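Long-range contact in MMACHC-like protein (Caenorhabditis elegans, PDB 5UJC), which probably reduces cyanocobalamin to cob(II)alamin using NADPH and a flavin (FAD or FMN), and demethylates methylcobalamin with glutathione, as part of vitamin B12 trafficking: residues A[173-185]-A[230-242]. Sequence-based numbering, arbitrary orientation.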
loop_
_atom_site.group_PDB
_atom_site.type_symbol
_atom_site.label_atom_id
_atom_site.label_comp_id
_atom_site.label_asym_id
_atom_site.label_seq_id
_atom_site.Cartn_x
_atom_site.Cartn_y
_atom_site.Cartn_z
ATOM N N GLY A 173 -0.116 13.910 3.033
ATOM C CA GLY A 173 1.088 13.677 2.243
ATOM C C GLY A 173 0.956 12.537 1.256
ATOM O O GLY A 173 -0.061 11.809 1.232
ATOM N N LEU A 174 2.035 12.342 0.508
ATOM C CA LEU A 174 2.084 11.429 -0.625
ATOM C C LEU A 174 3.435 10.773 -0.676
ATOM O O LEU A 174 4.470 11.450 -0.613
ATOM C CB LEU A 174 1.856 12.179 -1.935
ATOM C CG LEU A 174 1.981 11.367 -3.233
ATOM C CD1 LEU A 174 0.858 10.334 -3.338
ATOM C CD2 LEU A 174 1.957 12.305 -4.430
ATOM N N SER A 175 3.436 9.445 -0.829
ATOM C CA SER A 175 4.681 8.690 -1.053
ATOM C C SER A 175 4.858 8.400 -2.520
ATOM O O SER A 175 3.890 8.086 -3.230
ATOM C CB SER A 175 4.656 7.366 -0.291
ATOM O OG SER A 175 4.557 7.589 1.091
ATOM N N LEU A 176 6.117 8.446 -2.978
ATOM C CA LEU A 176 6.444 8.110 -4.352
ATOM C C LEU A 176 7.528 7.056 -4.407
ATOM O O LEU A 176 8.586 7.174 -3.778
ATOM C CB LEU A 176 6.862 9.369 -5.152
ATOM C CG LEU A 176 5.747 10.410 -5.370
ATOM C CD1 LEU A 176 6.311 11.700 -5.925
ATOM C CD2 LEU A 176 4.636 9.870 -6.269
ATOM N N HIS A 177 7.222 6.008 -5.153
ATOM C CA HIS A 177 8.056 4.831 -5.297
ATOM C C HIS A 177 9.073 5.052 -6.433
ATOM O O HIS A 177 8.752 5.677 -7.436
ATOM C CB HIS A 177 7.122 3.662 -5.609
ATOM C CG HIS A 177 7.769 2.313 -5.585
ATOM N ND1 HIS A 177 8.605 1.860 -6.578
ATOM C CD2 HIS A 177 7.659 1.301 -4.697
ATOM C CE1 HIS A 177 9.010 0.634 -6.285
ATOM N NE2 HIS A 177 8.441 0.272 -5.149
ATOM N N PRO A 178 10.292 4.524 -6.279
ATOM C CA PRO A 178 11.335 4.793 -7.283
ATOM C C PRO A 178 11.095 4.169 -8.672
ATOM O O PRO A 178 11.714 4.596 -9.671
ATOM C CB PRO A 178 12.598 4.216 -6.633
ATOM C CG PRO A 178 12.123 3.235 -5.648
ATOM C CD PRO A 178 10.824 3.768 -5.136
ATOM N N ILE A 179 10.282 3.119 -8.726
ATOM C CA ILE A 179 9.893 2.496 -10.001
ATOM C C ILE A 179 8.509 2.988 -10.435
ATOM O O ILE A 179 8.303 3.325 -11.600
ATOM C CB ILE A 179 9.859 0.939 -9.910
ATOM C CG1 ILE A 179 11.183 0.369 -9.397
ATOM C CG2 ILE A 179 9.506 0.355 -11.253
ATOM C CD1 ILE A 179 11.187 -1.146 -9.251
ATOM N N TYR A 180 7.556 3.016 -9.491
ATOM C CA TYR A 180 6.146 3.148 -9.824
ATOM C C TYR A 180 5.553 4.545 -9.622
ATOM O O TYR A 180 4.415 4.767 -10.008
ATOM C CB TYR A 180 5.319 2.131 -9.046
ATOM C CG TYR A 180 5.792 0.718 -9.268
ATOM C CD1 TYR A 180 5.694 0.120 -10.501
ATOM C CD2 TYR A 180 6.404 0.006 -8.250
ATOM C CE1 TYR A 180 6.185 -1.160 -10.732
ATOM C CE2 TYR A 180 6.938 -1.251 -8.473
ATOM C CZ TYR A 180 6.819 -1.839 -9.723
ATOM O OH TYR A 180 7.320 -3.110 -9.963
ATOM N N GLY A 181 6.309 5.499 -9.054
ATOM C CA GLY A 181 5.727 6.811 -8.736
ATOM C C GLY A 181 4.597 6.605 -7.748
ATOM O O GLY A 181 4.811 6.064 -6.672
ATOM N N GLY A 182 3.389 7.014 -8.135
ATOM C CA GLY A 182 2.196 6.764 -7.346
ATOM C C GLY A 182 1.336 5.595 -7.836
ATOM O O GLY A 182 0.213 5.412 -7.346
ATOM N N HIS A 183 1.870 4.782 -8.748
ATOM C CA HIS A 183 1.163 3.633 -9.298
ATOM C C HIS A 183 1.449 2.391 -8.435
ATOM O O HIS A 183 1.989 1.376 -8.897
ATOM C CB HIS A 183 1.608 3.412 -10.720
ATOM C CG HIS A 183 1.270 4.535 -11.633
ATOM N ND1 HIS A 183 0.046 4.630 -12.272
ATOM C CD2 HIS A 183 2.006 5.588 -12.063
ATOM C CE1 HIS A 183 0.044 5.710 -13.020
ATOM N NE2 HIS A 183 1.221 6.304 -12.915
ATOM N N PHE A 184 1.114 2.511 -7.163
ATOM C CA PHE A 184 1.321 1.435 -6.208
ATOM C C PHE A 184 0.454 1.745 -4.982
ATOM O O PHE A 184 -0.092 2.853 -4.874
ATOM C CB PHE A 184 2.818 1.343 -5.787
ATOM C CG PHE A 184 3.213 2.330 -4.709
ATOM C CD1 PHE A 184 3.461 3.669 -5.008
ATOM C CD2 PHE A 184 3.330 1.923 -3.399
ATOM C CE1 PHE A 184 3.780 4.575 -3.996
ATOM C CE2 PHE A 184 3.637 2.829 -2.381
ATOM C CZ PHE A 184 3.874 4.155 -2.687
ATOM N N ALA A 185 0.357 0.789 -4.053
ATOM C CA ALA A 185 -0.282 1.041 -2.778
ATOM C C ALA A 185 0.380 0.258 -1.685
ATOM O O ALA A 185 0.888 -0.833 -1.914
ATOM C CB ALA A 185 -1.757 0.682 -2.850
ATOM N N GLY A 230 -3.352 11.964 -12.026
ATOM C CA GLY A 230 -2.171 12.727 -12.434
ATOM C C GLY A 230 -1.038 12.683 -11.409
ATOM O O GLY A 230 0.142 12.670 -11.762
ATOM N N PHE A 231 -1.397 12.655 -10.133
ATOM C CA PHE A 231 -0.401 12.630 -9.076
ATOM C C PHE A 231 0.521 11.415 -9.194
ATOM O O PHE A 231 1.649 11.430 -8.700
ATOM C CB PHE A 231 -1.051 12.666 -7.677
ATOM C CG PHE A 231 -1.730 11.351 -7.265
ATOM C CD1 PHE A 231 -3.045 11.062 -7.628
ATOM C CD2 PHE A 231 -1.034 10.415 -6.525
ATOM C CE1 PHE A 231 -3.634 9.883 -7.240
ATOM C CE2 PHE A 231 -1.621 9.239 -6.128
ATOM C CZ PHE A 231 -2.926 8.972 -6.470
ATOM N N ARG A 232 0.012 10.344 -9.807
ATOM C CA ARG A 232 0.782 9.107 -9.860
ATOM C C ARG A 232 1.998 9.198 -10.764
ATOM O O ARG A 232 2.931 8.377 -10.643
ATOM C CB ARG A 232 -0.102 7.929 -10.286
ATOM C CG ARG A 232 -1.338 7.717 -9.415
ATOM C CD ARG A 232 -2.123 6.494 -9.856
ATOM N NE ARG A 232 -3.453 6.422 -9.282
ATOM C CZ ARG A 232 -3.747 5.847 -8.117
ATOM N NH1 ARG A 232 -2.790 5.311 -7.361
ATOM N NH2 ARG A 232 -5.004 5.818 -7.705
ATOM N N ASP A 233 1.968 10.145 -11.706
ATOM C CA ASP A 233 3.031 10.259 -12.701
ATOM C C ASP A 233 4.169 11.177 -12.304
ATOM O O ASP A 233 5.114 11.365 -13.072
ATOM C CB ASP A 233 2.432 10.673 -14.046
ATOM C CG ASP A 233 1.707 9.563 -14.703
ATOM O OD1 ASP A 233 2.170 8.405 -14.565
ATOM O OD2 ASP A 233 0.692 9.828 -15.377
ATOM N N PHE A 234 4.139 11.706 -11.081
ATOM C CA PHE A 234 5.313 12.415 -10.575
ATOM C C PHE A 234 6.467 11.428 -10.383
ATOM O O PHE A 234 6.259 10.311 -9.903
ATOM C CB PHE A 234 4.977 13.195 -9.315
ATOM C CG PHE A 234 4.232 14.458 -9.596
ATOM C CD1 PHE A 234 2.864 14.438 -9.774
ATOM C CD2 PHE A 234 4.909 15.643 -9.779
ATOM C CE1 PHE A 234 2.178 15.589 -10.102
ATOM C CE2 PHE A 234 4.225 16.809 -10.075
ATOM C CZ PHE A 234 2.862 16.779 -10.250
ATOM N N GLY A 235 7.664 11.838 -10.862
ATOM C CA GLY A 235 8.818 10.961 -10.973
ATOM C C GLY A 235 8.950 10.314 -12.343
ATOM O O GLY A 235 9.929 9.625 -12.609
ATOM N N ASN A 236 7.930 10.490 -13.193
ATOM C CA ASN A 236 7.919 9.915 -14.552
ATOM C C ASN A 236 8.156 8.399 -14.580
ATOM O O ASN A 236 8.989 7.918 -15.337
ATOM C CB ASN A 236 8.934 10.617 -15.447
ATOM C CG ASN A 236 8.729 12.110 -15.499
ATOM O OD1 ASN A 236 9.664 12.877 -15.318
ATOM N ND2 ASN A 236 7.499 12.530 -15.747
ATOM N N PRO A 237 7.397 7.640 -13.764
ATOM C CA PRO A 237 7.479 6.192 -13.823
ATOM C C PRO A 237 7.165 5.661 -15.238
ATOM O O PRO A 237 6.317 6.221 -15.930
ATOM C CB PRO A 237 6.390 5.748 -12.831
ATOM C CG PRO A 237 5.404 6.859 -12.846
ATOM C CD PRO A 237 6.220 8.095 -12.988
ATOM N N THR A 238 7.783 4.558 -15.619
ATOM C CA THR A 238 7.398 3.866 -16.879
ATOM C C THR A 238 6.486 2.679 -16.653
ATOM O O THR A 238 5.792 2.247 -17.591
ATOM C CB THR A 238 8.630 3.406 -17.662
ATOM O OG1 THR A 238 9.461 2.603 -16.821
ATOM C CG2 THR A 238 9.405 4.606 -18.154
ATOM N N ARG A 239 6.446 2.170 -15.399
ATOM C CA ARG A 239 5.549 1.082 -15.041
ATOM C C ARG A 239 4.377 1.661 -14.243
ATOM O O ARG A 239 4.566 2.255 -13.179
ATOM C CB ARG A 239 6.303 0.003 -14.261
ATOM C CG ARG A 239 7.443 -0.633 -15.069
ATOM C CD ARG A 239 8.357 -1.486 -14.208
ATOM N NE ARG A 239 7.713 -2.729 -13.798
ATOM C CZ ARG A 239 8.209 -3.566 -12.891
ATOM N NH1 ARG A 239 9.366 -3.304 -12.302
ATOM N NH2 ARG A 239 7.538 -4.646 -12.561
ATOM N N ARG A 240 3.177 1.562 -14.823
ATOM C CA ARG A 240 2.030 2.344 -14.391
ATOM C C ARG A 240 0.783 1.475 -14.298
ATOM O O ARG A 240 0.717 0.400 -14.894
ATOM C CB ARG A 240 1.786 3.481 -15.407
ATOM C CG ARG A 240 2.958 4.436 -15.530
ATOM C CD ARG A 240 2.844 5.382 -16.707
ATOM N NE ARG A 240 1.800 6.369 -16.525
ATOM C CZ ARG A 240 0.656 6.415 -17.205
ATOM N NH1 ARG A 240 0.349 5.494 -18.129
ATOM N NH2 ARG A 240 -0.199 7.377 -16.949
ATOM N N TYR A 241 -0.188 1.926 -13.522
ATOM C CA TYR A 241 -1.517 1.334 -13.540
ATOM C C TYR A 241 -2.080 1.379 -14.975
ATOM O O TYR A 241 -1.895 2.366 -15.688
ATOM C CB TYR A 241 -2.474 2.114 -12.659
ATOM C CG TYR A 241 -2.375 1.935 -11.123
ATOM C CD1 TYR A 241 -1.413 1.142 -10.522
ATOM C CD2 TYR A 241 -3.292 2.564 -10.306
ATOM C CE1 TYR A 241 -1.395 0.967 -9.134
ATOM C CE2 TYR A 241 -3.305 2.373 -8.931
ATOM C CZ TYR A 241 -2.360 1.573 -8.351
ATOM O OH TYR A 241 -2.375 1.375 -6.973
ATOM N N SER A 242 -2.849 0.358 -15.345
ATOM C CA SER A 242 -3.597 0.383 -16.586
ATOM C C SER A 242 -4.693 1.435 -16.546
ATOM O O SER A 242 -5.085 1.923 -15.483
ATOM C CB SER A 242 -4.217 -0.974 -16.836
ATOM O OG SER A 242 -5.271 -1.222 -15.916
HETATM O O HOH W 1 9.193 7.418 -10.053
HETATM O O HOH W 2 10.343 6.265 -11.984
HETATM O O HOH W 3 9.116 2.882 -14.128
#
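The imidazole of His-183 lies between two arginine side chains, with Arg-232 CB over one face, 3.5 Å from the ring centroid, and Arg-240 CB over the other. His-183 closes a type II' beta turn, Tyr-180 to His-183, which docks against the 3-10 segment 230-233 and the loop after it, beside the cobalamin pocket to which Leu-174 and Phe-184 belong. With CG anti to the carbonyl carbon (chi1 -63°), the ring is placed so that His-183 NE2 donates to Asp-233 OD1 at 2.8 Å, from above the carboxylate plane. Arg-240 grips that carboxylate side-on, NE reaching OD1 from the opposite face and NH2 taking the syn lone pair of OD2. Replacing His-183 by alanine would probably leave a gap between the two arginines and take from Asp-233 OD1 one of its two donors.

Glycines suit the turn: Gly-181 has positive phi, and a CB there would strike Arg-232 O, while one on Gly-182 would run into Arg-232 CA. Leu-174 CD1 packs on Phe-231 CD2 at 3.7 Å, joining strand 174-176 to the 3-10 segment. Arg-232, whose NE also bonds Ser-229, meets Gly-182 twice. Its backbone O accepts from Gly-182 N at 2.9 Å in a nearly straight bond. Its extended side chain brings Arg-232 NH1 to Gly-182 O at 3.0 Å, that oxygen lying near the guanidinium plane.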